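Local coordinates for pyruvate kinase (PDB 4DRS) that transfers the phosphate of phosphoenolpyruvate to ADP, giving pyruvate and ATP in the last step of glycolysis, at the interface of chains A and B and the interface of chains A and C. Coordinates in Å, arbitrary orientation; residue numbers count along the deposited sequence, not the author numbering. Chains: chain A/B/C, Pyruvate kinase.

Contact 1: the interface of chains A and B. Residues chain A 25, 28-29, 32, 349, 353, 381, 384-385, 388; chain B 304-305, 307-309, 311-312.
A barrel-domain face and the N-terminal helix 24-31 of one subunit meet helix 306-320 of the other, in what corresponds to the A-A interface of the pyruvate kinase tetramer. The start of helix 306-320 of chain B packs against helices 24-31, 342-354 and 371-386 of chain A. Among the groups of this patch the contact is van der Waals packing, without polar bonds between the chains.

A:Gln384 lies over the 3-10 turn 303-305 of chain B. Its CB sits 3.9 Å from CE1 of B:Phe307. The next carbon, CG, is 3.3 Å from the backbone O of B:Glu304 and also touches CG2 of B:Val308, whose side chain stands roughly perpendicular to it. The chain then bends at chi2 (51°). This turns the amide across B:Lys305 at a slant, where CD meets CG of the lysine at 3.7 Å. At the tip, OE1 and NE2 lie beside the lysine methylenes.

The ring of B:Phe307 is held on both faces. CB of A:Ala349 sits 3.4 Å above the plane, over the ring centre, as a CH-pi contact. CG2 of B:Val308 covers the opposite face toward the rim. At the ring edge, CZ points in plane at the backbone N of A:Ala385, 3.4 Å away. CG1 of B:Val308 reaches the carbonyl O of A:Thr25 at 3.5 Å.

B:Lys311 and A:Leu353 meet tip to tip through CE and CD1. B:Cys312 is the partner of A:Cys26 in an interchain disulfide seen in this protein. Its SG, anti to the backbone N (chi1 174°), lies 3.5 Å from SD of A:Met29.

Contact 2: the interface of chains A and C. Residues chain A 412, 518-521; chain C 412, 518-522.
An antiparallel pairing of strand 519-524 with its copy joins the C-terminal alpha/beta domains of chains A and C. In the pyruvate kinase family this is the C-C interface of the tetramer. The two sheets thus join across the two-fold axis.

A:Met520 faces C:Met520 at the centre. The backbone N of A:Met520 donates to O of C:Met520 at 2.7 Å (157° at H). The twin bond from N of C:Met520 to O of A:Met520 is also 2.7 Å. In each bond the donor lies nearly along the C=O axis (169°). O of A:Met520 and O of C:Met520 are 3.2 Å apart. As two acceptors they should repel, a close contact that comes with the paired bonds. A weak bond at one end of the strand pairing runs from N of C:Ile522 to O of A:Asn518, at 3.3 Å.

The side chains of A:Met520 and C:Met520 leave one face of the joined strands. CG is anti to the backbone N, and the chain bends at chi2 and chi3. CE of A:Met520 comes to 3.6 Å from CD1 of C:Ile412 on helix 408-422, the two side chains lying antiparallel alongside one another. CE of C:Met520 meets CD1 of A:Ile412 likewise, at 3.7 Å. That same A:Ile412 CD1 also touches CG1 of C:Ile522 at 3.8 Å.

A:Leu519, A:Lys521 and their copies in chain C project from the other face. Each lysine lies at a slant over the partner leucine, its CE loosely near the leucine CD1. CE of A:Lys521 is 4.0 Å from CD1 of C:Leu519. Both lysines bend at chi3. A:Lys521 also bends at chi4 (70°), while C:Lys521 is extended there.

Contact 1: the interface of chains A and B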
loop_
_atom_site.group_PDB
_atom_site.type_symbol
_atom_site.label_atom_id
_atom_site.label_comp_id
_atom_site.label_asym_id
_atom_site.label_seq_id
_atom_site.Cartn_x
_atom_site.Cartn_y
_atom_site.Cartn_z
ATOM N N THR A 25 -2.414 14.801 12.589
ATOM C CA THR A 25 -2.870 15.310 13.884
ATOM C C THR A 25 -1.727 15.925 14.692
ATOM O O THR A 25 -1.938 16.874 15.452
ATOM C CB THR A 25 -3.536 14.208 14.737
ATOM O OG1 THR A 25 -2.576 13.188 15.042
ATOM C CG2 THR A 25 -4.729 13.589 14.008
ATOM N N GLY A 28 -0.536 19.463 13.544
ATOM C CA GLY A 28 -1.447 20.442 14.132
ATOM C C GLY A 28 -1.063 20.837 15.548
ATOM O O GLY A 28 -1.245 21.990 15.942
ATOM N N MET A 29 -0.527 19.879 16.306
ATOM C CA MET A 29 -0.105 20.117 17.690
ATOM C C MET A 29 1.118 21.032 17.769
ATOM O O MET A 29 1.250 21.821 18.708
ATOM C CB MET A 29 0.168 18.795 18.422
ATOM C CG MET A 29 0.134 18.917 19.942
ATOM S SD MET A 29 0.488 17.400 20.852
ATOM C CE MET A 29 2.280 17.375 20.820
ATOM N N ILE A 32 -0.096 24.559 17.618
ATOM C CA ILE A 32 -0.818 24.990 18.821
ATOM C C ILE A 32 0.099 25.787 19.753
ATOM O O ILE A 32 -0.274 26.853 20.246
ATOM C CB ILE A 32 -1.443 23.789 19.576
ATOM C CG1 ILE A 32 -2.526 23.122 18.719
ATOM C CG2 ILE A 32 -2.025 24.224 20.916
ATOM C CD1 ILE A 32 -3.030 21.797 19.254
ATOM N N ALA A 349 -16.030 17.006 16.206
ATOM C CA ALA A 349 -14.743 16.718 15.590
ATOM C C ALA A 349 -14.724 15.330 14.959
ATOM O O ALA A 349 -14.310 15.164 13.810
ATOM C CB ALA A 349 -13.627 16.845 16.615
ATOM N N LEU A 353 -14.586 13.835 11.116
ATOM C CA LEU A 353 -13.578 12.848 10.750
ATOM C C LEU A 353 -14.193 11.536 10.242
ATOM O O LEU A 353 -13.579 10.824 9.443
ATOM C CB LEU A 353 -12.616 12.607 11.914
ATOM C CG LEU A 353 -11.650 13.766 12.196
ATOM C CD1 LEU A 353 -10.925 13.576 13.519
ATOM C CD2 LEU A 353 -10.656 13.943 11.053
ATOM N N VAL A 381 -14.272 24.082 15.694
ATOM C CA VAL A 381 -14.040 22.645 15.861
ATOM C C VAL A 381 -13.966 21.934 14.510
ATOM O O VAL A 381 -13.027 21.172 14.266
ATOM C CB VAL A 381 -15.111 21.979 16.749
ATOM C CG1 VAL A 381 -14.991 20.458 16.700
ATOM C CG2 VAL A 381 -14.989 22.469 18.182
ATOM N N GLN A 384 -10.792 22.749 12.754
ATOM C CA GLN A 384 -9.698 22.076 13.443
ATOM C C GLN A 384 -9.648 20.584 13.091
ATOM O O GLN A 384 -8.573 20.043 12.829
ATOM C CB GLN A 384 -9.823 22.302 14.953
ATOM C CG GLN A 384 -8.503 22.394 15.705
ATOM C CD GLN A 384 -7.518 23.387 15.109
ATOM O OE1 GLN A 384 -7.873 24.514 14.764
ATOM N NE2 GLN A 384 -6.263 22.969 14.997
ATOM N N ALA A 385 -10.811 19.935 13.055
ATOM C CA ALA A 385 -10.903 18.503 12.728
ATOM C C ALA A 385 -10.473 18.225 11.293
ATOM O O ALA A 385 -9.872 17.189 11.002
ATOM C CB ALA A 385 -12.310 17.983 12.978
ATOM N N CYS A 388 -6.850 17.444 10.567
ATOM C CA CYS A 388 -6.425 16.094 10.935
ATOM C C CYS A 388 -6.569 15.093 9.792
ATOM O O CYS A 388 -6.202 13.925 9.932
ATOM C CB CYS A 388 -7.225 15.599 12.141
ATOM S SG CYS A 388 -7.008 16.593 13.633
ATOM N N GLU B 304 -11.159 24.502 20.923
ATOM C CA GLU B 304 -11.257 23.704 19.701
ATOM C C GLU B 304 -9.983 22.918 19.385
ATOM O O GLU B 304 -10.018 21.966 18.608
ATOM C CB GLU B 304 -11.659 24.577 18.501
ATOM C CG GLU B 304 -10.584 25.541 18.007
ATOM C CD GLU B 304 -10.828 26.982 18.425
ATOM O OE1 GLU B 304 -11.442 27.214 19.495
ATOM O OE2 GLU B 304 -10.399 27.887 17.674
ATOM N N LYS B 305 -8.865 23.311 19.987
ATOM C CA LYS B 305 -7.584 22.662 19.711
ATOM C C LYS B 305 -7.261 21.494 20.644
ATOM O O LYS B 305 -6.337 20.727 20.378
ATOM C CB LYS B 305 -6.448 23.689 19.692
ATOM C CG LYS B 305 -6.453 24.562 18.445
ATOM C CD LYS B 305 -5.311 25.564 18.441
ATOM C CE LYS B 305 -5.343 26.417 17.179
ATOM N NZ LYS B 305 -4.216 27.399 17.143
ATOM N N PHE B 307 -8.867 18.546 21.411
ATOM C CA PHE B 307 -8.970 17.199 20.832
ATOM C C PHE B 307 -7.822 16.886 19.851
ATOM O O PHE B 307 -7.433 15.721 19.701
ATOM C CB PHE B 307 -10.332 16.970 20.164
ATOM C CG PHE B 307 -10.407 17.490 18.762
ATOM C CD1 PHE B 307 -10.859 18.783 18.510
ATOM C CD2 PHE B 307 -10.011 16.693 17.691
ATOM C CE1 PHE B 307 -10.914 19.275 17.215
ATOM C CE2 PHE B 307 -10.060 17.180 16.396
ATOM C CZ PHE B 307 -10.510 18.473 16.158
ATOM N N VAL B 308 -7.300 17.914 19.183
ATOM C CA VAL B 308 -6.157 17.747 18.283
ATOM C C VAL B 308 -4.918 17.343 19.088
ATOM O O VAL B 308 -4.214 16.390 18.732
ATOM C CB VAL B 308 -5.865 19.020 17.447
ATOM C CG1 VAL B 308 -4.605 18.844 16.611
ATOM C CG2 VAL B 308 -7.041 19.357 16.540
ATOM N N ALA B 309 -4.669 18.062 20.181
ATOM C CA ALA B 309 -3.567 17.739 21.078
ATOM C C ALA B 309 -3.702 16.316 21.608
ATOM O O ALA B 309 -2.731 15.558 21.600
ATOM C CB ALA B 309 -3.492 18.737 22.225
ATOM N N LYS B 311 -5.358 13.656 20.363
ATOM C CA LYS B 311 -5.141 12.660 19.312
ATOM C C LYS B 311 -3.657 12.473 19.017
ATOM O O LYS B 311 -3.187 11.349 18.852
ATOM C CB LYS B 311 -5.905 13.022 18.036
ATOM C CG LYS B 311 -7.402 12.775 18.128
ATOM C CD LYS B 311 -8.114 13.159 16.842
ATOM C CE LYS B 311 -9.620 12.985 16.973
ATOM N NZ LYS B 311 -10.029 11.573 17.242
ATOM N N CYS B 312 -2.920 13.576 18.974
ATOM C CA CYS B 312 -1.489 13.514 18.723
ATOM C C CYS B 312 -0.742 12.813 19.855
ATOM O O CYS B 312 0.104 11.949 19.609
ATOM C CB CYS B 312 -0.917 14.908 18.507
ATOM S SG CYS B 312 0.881 14.905 18.371
#

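Contact 2: the interface of chains A and C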
loop_
_atom_site.group_PDB
_atom_site.type_symbol
_atom_site.label_atom_id
_atom_site.label_comp_id
_atom_site.label_asym_id
_atom_site.label_seq_id
_atom_site.Cartn_x
_atom_site.Cartn_y
_atom_site.Cartn_z
ATOM N N ILE A 412 -14.514 13.344 -14.801
ATOM C CA ILE A 412 -14.002 14.718 -14.819
ATOM C C ILE A 412 -13.771 15.217 -13.391
ATOM O O ILE A 412 -12.748 15.852 -13.110
ATOM C CB ILE A 412 -14.946 15.684 -15.579
ATOM C CG1 ILE A 412 -15.133 15.250 -17.044
ATOM C CG2 ILE A 412 -14.440 17.121 -15.509
ATOM C CD1 ILE A 412 -13.917 15.413 -17.939
ATOM N N ASN A 518 -18.002 18.009 -18.594
ATOM C CA ASN A 518 -17.238 17.168 -19.566
ATOM C C ASN A 518 -15.846 17.717 -19.900
ATOM O O ASN A 518 -15.086 17.085 -20.637
ATOM C CB ASN A 518 -18.049 16.968 -20.853
ATOM C CG ASN A 518 -18.173 18.241 -21.672
ATOM O OD1 ASN A 518 -18.376 19.332 -21.131
ATOM N ND2 ASN A 518 -18.055 18.107 -22.991
ATOM N N LEU A 519 -15.518 18.881 -19.341
ATOM C CA LEU A 519 -14.270 19.577 -19.641
ATOM C C LEU A 519 -13.528 20.000 -18.371
ATOM O O LEU A 519 -14.138 20.417 -17.389
ATOM C CB LEU A 519 -14.571 20.803 -20.507
ATOM C CG LEU A 519 -13.448 21.629 -21.134
ATOM C CD1 LEU A 519 -13.952 22.293 -22.406
ATOM C CD2 LEU A 519 -12.904 22.668 -20.165
ATOM N N MET A 520 -12.201 19.908 -18.412
ATOM C CA MET A 520 -11.353 20.326 -17.299
ATOM C C MET A 520 -10.140 21.102 -17.813
ATOM O O MET A 520 -9.499 20.688 -18.778
ATOM C CB MET A 520 -10.887 19.101 -16.510
ATOM C CG MET A 520 -10.295 19.415 -15.150
ATOM S SD MET A 520 -8.916 18.335 -14.718
ATOM C CE MET A 520 -7.565 19.180 -15.526
ATOM N N LYS A 521 -9.839 22.230 -17.175
ATOM C CA LYS A 521 -8.604 22.963 -17.459
ATOM C C LYS A 521 -7.933 23.485 -16.194
ATOM O O LYS A 521 -8.566 23.597 -15.141
ATOM C CB LYS A 521 -8.818 24.095 -18.482
ATOM C CG LYS A 521 -9.810 25.176 -18.078
ATOM C CD LYS A 521 -9.616 26.449 -18.896
ATOM C CE LYS A 521 -10.186 26.339 -20.305
ATOM N NZ LYS A 521 -11.679 26.297 -20.321
ATOM N N ILE C 412 -2.009 17.567 -16.567
ATOM C CA ILE C 412 -3.001 17.259 -17.600
ATOM C C ILE C 412 -2.811 15.841 -18.140
ATOM O O ILE C 412 -3.785 15.117 -18.339
ATOM C CB ILE C 412 -2.980 18.295 -18.753
ATOM C CG1 ILE C 412 -3.391 19.686 -18.248
ATOM C CG2 ILE C 412 -3.892 17.876 -19.898
ATOM C CD1 ILE C 412 -4.817 19.784 -17.740
ATOM N N ASN C 518 -2.922 22.164 -21.504
ATOM C CA ASN C 518 -3.610 22.830 -20.358
ATOM C C ASN C 518 -5.089 22.442 -20.187
ATOM O O ASN C 518 -5.726 22.830 -19.199
ATOM C CB ASN C 518 -3.487 24.354 -20.480
ATOM C CG ASN C 518 -4.473 24.942 -21.474
ATOM O OD1 ASN C 518 -4.558 24.499 -22.622
ATOM N ND2 ASN C 518 -5.233 25.941 -21.033
ATOM N N LEU C 519 -5.622 21.677 -21.141
ATOM C CA LEU C 519 -7.050 21.355 -21.188
ATOM C C LEU C 519 -7.313 19.868 -21.465
ATOM O O LEU C 519 -6.590 19.232 -22.233
ATOM C CB LEU C 519 -7.728 22.231 -22.245
ATOM C CG LEU C 519 -9.233 22.193 -22.513
ATOM C CD1 LEU C 519 -9.660 23.522 -23.113
ATOM C CD2 LEU C 519 -9.603 21.041 -23.439
ATOM N N MET C 520 -8.364 19.333 -20.843
ATOM C CA MET C 520 -8.744 17.930 -20.997
ATOM C C MET C 520 -10.260 17.744 -21.052
ATOM O O MET C 520 -10.997 18.334 -20.260
ATOM C CB MET C 520 -8.179 17.107 -19.845
ATOM C CG MET C 520 -8.166 15.613 -20.098
ATOM S SD MET C 520 -8.654 14.676 -18.641
ATOM C CE MET C 520 -10.433 14.681 -18.820
ATOM N N LYS C 521 -10.719 16.913 -21.984
ATOM C CA LYS C 521 -12.135 16.566 -22.071
ATOM C C LYS C 521 -12.350 15.111 -22.472
ATOM O O LYS C 521 -11.428 14.446 -22.956
ATOM C CB LYS C 521 -12.888 17.516 -23.017
ATOM C CG LYS C 521 -12.539 17.386 -24.490
ATOM C CD LYS C 521 -13.363 18.346 -25.341
ATOM C CE LYS C 521 -12.773 19.753 -25.335
ATOM N NZ LYS C 521 -13.546 20.706 -26.184
ATOM N N ILE C 522 -13.568 14.622 -22.251
ATOM C CA ILE C 522 -13.937 13.265 -22.631
ATOM C C ILE C 522 -15.039 13.326 -23.682
ATOM O O ILE C 522 -16.093 13.924 -23.456
ATOM C CB ILE C 522 -14.387 12.418 -21.417
ATOM C CG1 ILE C 522 -13.338 12.484 -20.298
ATOM C CG2 ILE C 522 -14.655 10.976 -21.841
ATOM C CD1 ILE C 522 -13.704 11.734 -19.034
#

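Contacts 1 and 2 lie about 36 Å apart, measured between the centres of their C-alpha atoms. They share chain A but no residue or secondary-structure element. In contact 1 chain A offers its barrel-side face and N-terminal helix to chain B. In contact 2 it offers its alpha/beta domain to chain C. Each interface has its own two-fold axis. One subunit thus serves two different neighbours, and the two kinds of axis together build the assembly of four copies. Helix 371-386 of contact 1 and helix 408-422 of contact 2 are separated in sequence by helix 391-401.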